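PDB 3CR8: sulfate adenylyltransferase, adenylylsulfate kinase from Thiobacillus denitrificans, which acts as an adenylylsulfate kinase, transferring phosphate from ATP to adenosine 5'-phosphosulfate to give 3'-phosphoadenylyl sulfate, and lacks ATP sulfurylase activity. Local coordinates for residues Ala66-Ala71 against Pro81-Leu86; Gly369-Phe374 against Gly468-Ile473; Asp425-Arg430 against Ala448-Tyr453. One frame throughout, in Å; residues are numbered along the deposited sequence.

Contact 1 of 3, residues Ala66-Ala71 against Pro81-Leu86; sequences ARVESA and PSPITL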
loop_
_atom_site.group_PDB
_atom_site.type_symbol
_atom_site.label_atom_id
_atom_site.label_comp_id
_atom_site.label_asym_id
_atom_site.label_seq_id
_atom_site.Cartn_x
_atom_site.Cartn_y
_atom_site.Cartn_z
ATOM N N ALA A 66 -51.501 27.291 26.669
ATOM C CA ALA A 66 -51.212 28.134 27.823
ATOM C C ALA A 66 -51.052 27.297 29.089
ATOM O O ALA A 66 -50.198 27.591 29.925
ATOM C CB ALA A 66 -52.290 29.181 28.015
ATOM N N ARG A 67 -51.854 26.250 29.229
ATOM C CA ARG A 67 -51.803 25.414 30.428
ATOM C C ARG A 67 -50.561 24.527 30.500
ATOM O O ARG A 67 -50.134 24.125 31.581
ATOM C CB ARG A 67 -53.041 24.529 30.534
ATOM C CG ARG A 67 -52.860 23.368 31.501
ATOM C CD ARG A 67 -54.185 22.806 31.992
ATOM N NE ARG A 67 -54.055 22.250 33.337
ATOM C CZ ARG A 67 -53.889 22.995 34.427
ATOM N NH1 ARG A 67 -53.836 24.320 34.319
ATOM N NH2 ARG A 67 -53.771 22.422 35.623
ATOM N N VAL A 68 -50.000 24.196 29.346
ATOM C CA VAL A 68 -48.718 23.506 29.304
ATOM C C VAL A 68 -47.589 24.437 29.811
ATOM O O VAL A 68 -46.822 24.053 30.700
ATOM C CB VAL A 68 -48.425 22.947 27.881
ATOM C CG1 VAL A 68 -46.928 22.775 27.634
ATOM C CG2 VAL A 68 -49.141 21.658 27.692
ATOM N N GLU A 69 -47.516 25.662 29.276
ATOM C CA GLU A 69 -46.458 26.610 29.636
ATOM C C GLU A 69 -46.441 26.948 31.127
ATOM O O GLU A 69 -45.536 27.625 31.624
ATOM C CB GLU A 69 -46.580 27.880 28.799
ATOM C CG GLU A 69 -46.924 27.601 27.347
ATOM C CD GLU A 69 -46.152 28.480 26.371
ATOM O OE1 GLU A 69 -44.912 28.565 26.505
ATOM O OE2 GLU A 69 -46.784 29.066 25.461
ATOM N N SER A 70 -47.441 26.446 31.834
ATOM C CA SER A 70 -47.625 26.766 33.232
ATOM C C SER A 70 -47.435 25.531 34.072
ATOM O O SER A 70 -46.368 25.329 34.664
ATOM C CB SER A 70 -49.031 27.309 33.448
ATOM O OG SER A 70 -49.307 28.308 32.487
ATOM N N ALA A 71 -48.474 24.701 34.118
ATOM C CA ALA A 71 -48.492 23.519 34.989
ATOM C C ALA A 71 -47.915 22.287 34.329
ATOM O O ALA A 71 -47.802 21.228 34.955
ATOM C CB ALA A 71 -49.898 23.223 35.449
ATOM N N PRO A 81 -44.590 18.278 28.689
ATOM C CA PRO A 81 -43.600 19.369 28.733
ATOM C C PRO A 81 -43.918 20.576 27.843
ATOM O O PRO A 81 -43.733 21.716 28.289
ATOM C CB PRO A 81 -42.309 18.682 28.248
ATOM C CG PRO A 81 -42.819 17.493 27.435
ATOM C CD PRO A 81 -43.988 17.010 28.230
ATOM N N SER A 82 -44.380 20.338 26.619
ATOM C CA SER A 82 -44.328 21.396 25.610
ATOM C C SER A 82 -45.519 21.450 24.619
ATOM O O SER A 82 -45.998 20.421 24.152
ATOM C CB SER A 82 -42.979 21.302 24.873
ATOM O OG SER A 82 -42.748 22.432 24.055
ATOM N N PRO A 83 -45.992 22.655 24.288
ATOM C CA PRO A 83 -47.104 22.858 23.348
ATOM C C PRO A 83 -46.913 22.236 21.960
ATOM O O PRO A 83 -46.003 22.657 21.212
ATOM C CB PRO A 83 -47.163 24.384 23.204
ATOM C CG PRO A 83 -46.570 24.886 24.407
ATOM C CD PRO A 83 -45.460 23.931 24.765
ATOM N N ILE A 84 -47.774 21.274 21.614
ATOM C CA ILE A 84 -47.834 20.780 20.231
ATOM C C ILE A 84 -48.875 21.562 19.457
ATOM O O ILE A 84 -50.050 21.538 19.786
ATOM C CB ILE A 84 -48.162 19.296 20.124
ATOM C CG1 ILE A 84 -47.288 18.470 21.072
ATOM C CG2 ILE A 84 -47.965 18.860 18.681
ATOM C CD1 ILE A 84 -45.795 18.624 20.817
ATOM N N THR A 85 -48.437 22.274 18.432
ATOM C CA THR A 85 -49.340 23.161 17.736
ATOM C C THR A 85 -48.986 23.272 16.250
ATOM O O THR A 85 -47.803 23.140 15.869
ATOM C CB THR A 85 -49.380 24.542 18.429
ATOM O OG1 THR A 85 -50.516 25.283 17.973
ATOM C CG2 THR A 85 -48.125 25.312 18.151
ATOM N N LEU A 86 -50.024 23.505 15.432
ATOM C CA LEU A 86 -49.919 23.601 13.973
ATOM C C LEU A 86 -50.003 25.071 13.536
ATOM O O LEU A 86 -50.902 25.774 13.950
ATOM C CB LEU A 86 -51.029 22.767 13.357
ATOM C CG LEU A 86 -50.994 22.298 11.913
ATOM C CD1 LEU A 86 -51.554 23.394 11.023
ATOM C CD2 LEU A 86 -49.590 21.865 11.495
#

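Contact 2 of 3, residues Gly369-Phe374 against Gly468-Ile473; sequences GFTVFF and GGFVEI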
loop_
_atom_site.group_PDB
_atom_site.type_symbol
_atom_site.label_atom_id
_atom_site.label_comp_id
_atom_site.label_asym_id
_atom_site.label_seq_id
_atom_site.Cartn_x
_atom_site.Cartn_y
_atom_site.Cartn_z
ATOM N N GLY A 369 -16.301 25.170 -5.377
ATOM C CA GLY A 369 -16.703 26.038 -6.456
ATOM C C GLY A 369 -16.701 27.445 -5.949
ATOM O O GLY A 369 -16.720 27.684 -4.753
ATOM N N PHE A 370 -16.646 28.381 -6.875
ATOM C CA PHE A 370 -16.679 29.783 -6.531
ATOM C C PHE A 370 -16.942 30.601 -7.781
ATOM O O PHE A 370 -16.546 30.216 -8.907
ATOM C CB PHE A 370 -15.378 30.216 -5.908
ATOM C CG PHE A 370 -14.172 30.042 -6.806
ATOM C CD1 PHE A 370 -13.563 28.814 -6.936
ATOM C CD2 PHE A 370 -13.618 31.124 -7.470
ATOM C CE1 PHE A 370 -12.460 28.662 -7.734
ATOM C CE2 PHE A 370 -12.506 30.975 -8.276
ATOM C CZ PHE A 370 -11.930 29.748 -8.411
ATOM N N THR A 371 -17.639 31.721 -7.603
ATOM C CA THR A 371 -17.825 32.632 -8.720
ATOM C C THR A 371 -16.914 33.828 -8.484
ATOM O O THR A 371 -16.671 34.235 -7.340
ATOM C CB THR A 371 -19.302 33.075 -8.950
ATOM O OG1 THR A 371 -19.595 34.211 -8.146
ATOM C CG2 THR A 371 -20.263 32.004 -8.598
ATOM N N VAL A 372 -16.367 34.352 -9.566
ATOM C CA VAL A 372 -15.602 35.588 -9.528
ATOM C C VAL A 372 -16.515 36.635 -10.132
ATOM O O VAL A 372 -16.901 36.533 -11.296
ATOM C CB VAL A 372 -14.325 35.501 -10.392
ATOM C CG1 VAL A 372 -13.787 36.870 -10.654
ATOM C CG2 VAL A 372 -13.275 34.637 -9.729
ATOM N N PHE A 373 -16.875 37.627 -9.331
ATOM C CA PHE A 373 -17.885 38.608 -9.708
ATOM C C PHE A 373 -17.249 39.993 -9.893
ATOM O O PHE A 373 -16.937 40.689 -8.918
ATOM C CB PHE A 373 -18.963 38.655 -8.622
ATOM C CG PHE A 373 -20.282 39.135 -9.108
ATOM C CD1 PHE A 373 -20.524 40.496 -9.287
ATOM C CD2 PHE A 373 -21.286 38.230 -9.391
ATOM C CE1 PHE A 373 -21.745 40.935 -9.734
ATOM C CE2 PHE A 373 -22.505 38.660 -9.835
ATOM C CZ PHE A 373 -22.738 40.021 -10.008
ATOM N N PHE A 374 -17.017 40.385 -11.137
ATOM C CA PHE A 374 -16.422 41.688 -11.425
ATOM C C PHE A 374 -17.473 42.790 -11.330
ATOM O O PHE A 374 -18.544 42.695 -11.926
ATOM C CB PHE A 374 -15.859 41.732 -12.850
ATOM C CG PHE A 374 -14.645 40.870 -13.078
ATOM C CD1 PHE A 374 -14.760 39.492 -13.197
ATOM C CD2 PHE A 374 -13.388 41.446 -13.236
ATOM C CE1 PHE A 374 -13.653 38.697 -13.437
ATOM C CE2 PHE A 374 -12.257 40.655 -13.477
ATOM C CZ PHE A 374 -12.401 39.276 -13.572
ATOM N N GLY A 468 -21.116 28.042 -1.915
ATOM C CA GLY A 468 -19.714 28.037 -2.294
ATOM C C GLY A 468 -19.019 29.369 -2.104
ATOM O O GLY A 468 -19.456 30.199 -1.313
ATOM N N GLY A 469 -17.934 29.565 -2.849
ATOM C CA GLY A 469 -17.078 30.734 -2.711
ATOM C C GLY A 469 -17.444 31.920 -3.602
ATOM O O GLY A 469 -17.680 31.783 -4.813
ATOM N N PHE A 470 -17.475 33.107 -3.006
ATOM C CA PHE A 470 -17.757 34.321 -3.753
ATOM C C PHE A 470 -16.594 35.282 -3.589
ATOM O O PHE A 470 -16.213 35.591 -2.460
ATOM C CB PHE A 470 -19.014 34.979 -3.202
ATOM C CG PHE A 470 -19.506 36.150 -4.015
ATOM C CD1 PHE A 470 -20.272 35.947 -5.145
ATOM C CD2 PHE A 470 -19.227 37.449 -3.630
ATOM C CE1 PHE A 470 -20.744 37.010 -5.859
ATOM C CE2 PHE A 470 -19.695 38.506 -4.354
ATOM C CZ PHE A 470 -20.453 38.289 -5.460
ATOM N N VAL A 471 -16.034 35.745 -4.706
ATOM C CA VAL A 471 -14.930 36.716 -4.701
ATOM C C VAL A 471 -15.290 37.936 -5.558
ATOM O O VAL A 471 -15.317 37.854 -6.800
ATOM C CB VAL A 471 -13.617 36.125 -5.302
ATOM C CG1 VAL A 471 -12.569 37.207 -5.462
ATOM C CG2 VAL A 471 -13.083 35.004 -4.465
ATOM N N GLU A 472 -15.555 39.070 -4.910
ATOM C CA GLU A 472 -15.872 40.291 -5.646
ATOM C C GLU A 472 -14.588 40.979 -6.035
ATOM O O GLU A 472 -13.681 41.145 -5.213
ATOM C CB GLU A 472 -16.703 41.248 -4.797
ATOM C CG GLU A 472 -17.238 42.449 -5.572
ATOM C CD GLU A 472 -18.181 43.314 -4.740
ATOM O OE1 GLU A 472 -18.336 43.039 -3.526
ATOM O OE2 GLU A 472 -18.769 44.271 -5.295
ATOM N N ILE A 473 -14.481 41.376 -7.293
ATOM C CA ILE A 473 -13.340 42.200 -7.661
ATOM C C ILE A 473 -13.825 43.514 -8.238
ATOM O O ILE A 473 -14.494 43.550 -9.269
ATOM C CB ILE A 473 -12.308 41.503 -8.601
ATOM C CG1 ILE A 473 -12.411 42.016 -10.014
ATOM C CG2 ILE A 473 -12.412 39.972 -8.564
ATOM C CD1 ILE A 473 -11.261 41.562 -10.802
#

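Contact 3 of 3, residues Asp425-Arg430 against Ala448-Tyr453; sequences DVNVRR and APIAPY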
loop_
_atom_site.group_PDB
_atom_site.type_symbol
_atom_site.label_atom_id
_atom_site.label_comp_id
_atom_site.label_asym_id
_atom_site.label_seq_id
_atom_site.Cartn_x
_atom_site.Cartn_y
_atom_site.Cartn_z
ATOM N N ASP A 425 -32.217 44.708 -12.848
ATOM C CA ASP A 425 -32.042 44.206 -11.504
ATOM C C ASP A 425 -32.650 42.811 -11.391
ATOM O O ASP A 425 -32.664 42.197 -10.313
ATOM C CB ASP A 425 -32.703 45.165 -10.529
ATOM C CG ASP A 425 -32.521 44.754 -9.097
ATOM O OD1 ASP A 425 -31.693 45.403 -8.424
ATOM O OD2 ASP A 425 -33.200 43.789 -8.655
ATOM N N VAL A 426 -33.168 42.313 -12.511
ATOM C CA VAL A 426 -33.630 40.932 -12.569
ATOM C C VAL A 426 -32.591 40.157 -13.349
ATOM O O VAL A 426 -32.269 39.017 -13.023
ATOM C CB VAL A 426 -35.024 40.782 -13.224
ATOM C CG1 VAL A 426 -34.899 40.474 -14.729
ATOM C CG2 VAL A 426 -35.844 39.704 -12.484
ATOM N N ASN A 427 -32.055 40.800 -14.378
ATOM C CA ASN A 427 -30.918 40.268 -15.106
ATOM C C ASN A 427 -29.763 39.888 -14.181
ATOM O O ASN A 427 -29.146 38.835 -14.347
ATOM C CB ASN A 427 -30.405 41.309 -16.076
ATOM C CG ASN A 427 -29.146 40.870 -16.772
ATOM O OD1 ASN A 427 -29.147 39.921 -17.548
ATOM N ND2 ASN A 427 -28.061 41.567 -16.504
ATOM N N VAL A 428 -29.461 40.751 -13.214
ATOM C CA VAL A 428 -28.361 40.488 -12.294
ATOM C C VAL A 428 -28.640 39.249 -11.444
ATOM O O VAL A 428 -27.831 38.319 -11.451
ATOM C CB VAL A 428 -28.031 41.709 -11.398
ATOM C CG1 VAL A 428 -27.041 41.331 -10.320
ATOM C CG2 VAL A 428 -27.466 42.831 -12.232
ATOM N N ARG A 429 -29.773 39.229 -10.731
ATOM C CA ARG A 429 -30.093 38.087 -9.891
ATOM C C ARG A 429 -30.129 36.834 -10.732
ATOM O O ARG A 429 -29.706 35.766 -10.287
ATOM C CB ARG A 429 -31.431 38.271 -9.186
ATOM C CG ARG A 429 -31.334 39.146 -7.986
ATOM C CD ARG A 429 -32.397 38.823 -6.973
ATOM N NE ARG A 429 -32.298 39.760 -5.863
ATOM C CZ ARG A 429 -32.613 41.046 -5.953
ATOM N NH1 ARG A 429 -33.056 41.535 -7.101
ATOM N NH2 ARG A 429 -32.488 41.843 -4.904
ATOM N N ARG A 430 -30.561 36.992 -11.970
ATOM C CA ARG A 430 -30.679 35.898 -12.901
ATOM C C ARG A 430 -29.362 35.252 -13.054
ATOM O O ARG A 430 -29.236 34.054 -13.102
ATOM C CB ARG A 430 -31.044 36.437 -14.258
ATOM C CG ARG A 430 -31.108 35.380 -15.303
ATOM C CD ARG A 430 -32.525 35.032 -15.593
ATOM N NE ARG A 430 -32.944 35.569 -16.874
ATOM C CZ ARG A 430 -34.171 35.980 -17.131
ATOM N NH1 ARG A 430 -35.085 35.939 -16.186
ATOM N NH2 ARG A 430 -34.476 36.440 -18.325
ATOM N N ALA A 448 -19.554 39.330 -15.116
ATOM C CA ALA A 448 -19.360 40.781 -15.162
ATOM C C ALA A 448 -20.527 41.586 -15.743
ATOM O O ALA A 448 -20.357 42.315 -16.714
ATOM C CB ALA A 448 -18.092 40.969 -15.995
ATOM N N PRO A 449 -21.713 41.467 -15.130
ATOM C CA PRO A 449 -22.900 42.227 -15.502
ATOM C C PRO A 449 -22.826 43.680 -15.047
ATOM O O PRO A 449 -21.938 44.076 -14.283
ATOM C CB PRO A 449 -23.974 41.536 -14.675
ATOM C CG PRO A 449 -23.266 41.325 -13.376
ATOM C CD PRO A 449 -21.975 40.695 -13.900
ATOM N N ILE A 450 -23.788 44.466 -15.509
ATOM C CA ILE A 450 -23.961 45.835 -15.048
ATOM C C ILE A 450 -24.815 45.863 -13.774
ATOM O O ILE A 450 -25.999 45.507 -13.802
ATOM C CB ILE A 450 -24.593 46.711 -16.149
ATOM C CG1 ILE A 450 -25.453 45.860 -17.085
ATOM C CG2 ILE A 450 -23.513 47.358 -16.988
ATOM C CD1 ILE A 450 -26.613 45.145 -16.408
ATOM N N ALA A 451 -24.211 46.267 -12.657
ATOM C CA ALA A 451 -24.912 46.274 -11.371
ATOM C C ALA A 451 -24.436 47.425 -10.508
ATOM O O ALA A 451 -23.290 47.452 -10.062
ATOM C CB ALA A 451 -24.732 44.947 -10.643
ATOM N N PRO A 452 -25.325 48.387 -10.270
ATOM C CA PRO A 452 -24.961 49.640 -9.619
ATOM C C PRO A 452 -25.469 49.727 -8.184
ATOM O O PRO A 452 -25.155 50.693 -7.502
ATOM C CB PRO A 452 -25.679 50.689 -10.488
ATOM C CG PRO A 452 -26.542 49.882 -11.506
ATOM C CD PRO A 452 -26.625 48.499 -10.935
ATOM N N TYR A 453 -26.231 48.739 -7.729
ATOM C CA TYR A 453 -26.897 48.830 -6.433
ATOM C C TYR A 453 -26.108 47.953 -5.464
ATOM O O TYR A 453 -25.921 46.771 -5.716
ATOM C CB TYR A 453 -28.389 48.509 -6.592
ATOM C CG TYR A 453 -29.152 49.475 -7.480
ATOM C CD1 TYR A 453 -28.489 50.238 -8.436
ATOM C CD2 TYR A 453 -30.543 49.605 -7.375
ATOM C CE1 TYR A 453 -29.172 51.116 -9.249
ATOM C CE2 TYR A 453 -31.241 50.482 -8.189
ATOM C CZ TYR A 453 -30.547 51.234 -9.125
ATOM O OH TYR A 453 -31.227 52.109 -9.943
#

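Contact 1 of 3, residues Ala66-Ala71 against Pro81-Leu86
V68 carries this contact with a single methyl: its CG1 overlaps the ring of P83 obliquely, 3.4 Å from P83 CD. The first torsion sets CG1 anti to the backbone N (chi1 155°), which brings this branch up against the loop. The same methyl reaches the loop backbone, with P81 O 3.4 Å from V68 CG1 and S82 CA 3.6 Å from it. A branched, apolar residue suits the place, since one methyl can settle against three successive residues while the buried side chain also meets M60 in a neighbouring loop.

P83 is shared between two residues of the helix. Its CG, next to the atom that V68 meets, lies 4.0 Å from E69 CG, and the two side chains cross at about a right angle. E69 therefore contributes its aliphatic part; its chain bends at chi2, and the residue as a whole is exposed. A proline fits here because its compact ring offers CD to V68 and CG to E69.

P81 turns its own ring away from the helix and packs on R244, L247 and I251 of helix 244-256, so the loop is wedged between two helices. On the helix, near its C-terminal end, S70 OG bonds A66 O at 2.8 Å, in the carbonyl plane; this small hydroxyl serves one turn back.

Together these pieces fold the end of helix 62-71 back on the loop leading to strand 86-88, within the PUA-like region. Across the two segments the chemistry is methyl, ring methylene and backbone, without a polar bond, which implies that the match of shapes sets the fit and that it probably depends little on ionisation.

Contact 2 of 3, residues Gly369-Phe374 against Gly468-Ile473
F373 leaves its strand with CG anti to the backbone N (chi1 -155°), and its atoms meet the ring of F470 in turn. CB lies 3.5 Å from F470 CZ, CG also rests by that tip, and CD2 lies 3.8 Å from F470 CE1. Farther out the ring leaves the partner strand, and its tip, CZ, packs on P449. The two rings are tilted by 37°, with centroids 5.6 Å apart. Phenylalanine suits both positions because this face, which T371 and E472 share, is covered by helix 454-465. E472 is the charged exception: its extended chain carries OE1 to a salt bridge with R461 of that helix.

Beneath the side chains the backbones pair in parallel register, F370 beside G469 through F374 beside I473. The straightest bond runs from F373 N to V471 O (3.0 Å, 171°), although the donor stands above the carbonyl plane. A side chain at G469 would probably crowd F370 CB, where the two strands come close.

On the other face, F374 and I473 lie side by side and point the same way, and helix 380-394 packs on F374 and V372. An alanine in place of F374 would remove the ring and would probably loosen the packing on I473 and on L385, A386 and L389 of that helix.

F374 also comes near K382, predicted to bind ATP. A central parallel strand running into a nucleotide-binding loop, with helices on both faces, is the core of the P-loop kinase fold.

Contact 3 of 3, residues Asp425-Arg430 against Ala448-Tyr453
In the P-loop kinase domain, helix 421-440 here rests on the loop that joins strand 444-447 to helix 454-465, and V428 forms the tight part of the contact. With CG1 anti to the backbone N (chi1 171°), its other methyl, CG2, is set against the loop. That methyl sits 3.4 Å from I450 O and 3.8 Å from A451 CB, with P449 CB farther off. A small branched side chain fits between these residues, and the single methyl of A451 leaves room for the loop backbone to approach.

The packing is looser at N427 and D425. N427 ND2 meets the tip of I450, CD1, at 3.9 Å, the chains crossing at about a right angle. I450 is largely exposed, near K382 of the predicted ATP site. Near Y453, the N-cap residue of helix 454-465, D425 OD1 only approaches the ring, 4.5 Å from Y453 CD2, and takes its hydrogen bond from T456 OG1 instead.

R429, four residues after D425, also binds D459 through NH2, so acid and base are each held twice. Between them, R429 NH1 reaches the syn lone pair of D425 OD2 at 2.7 Å, with a bent N-H...O angle of 132°.

From the N terminus, contact 1 comes first and closes a short loop of nine residues, tying the end of helix 62-71 to the approach to strand 86-88 in the PUA-like region. The chain then runs through the ATP-sulfurylase region before contact 2 opens. Contact 2 closes a far longer loop, 93 residues, by pairing the first and fourth strands of the kinase sheet. Contact 3 is nested inside that loop and joins helix 421-440 to the loop following strand 444-447; A448, in that loop, packs on F374. Contacts 2 and 3 thus touch, their centres about 15 Å apart, whereas contact 1 lies about 47 Å, centre to centre, from contact 2.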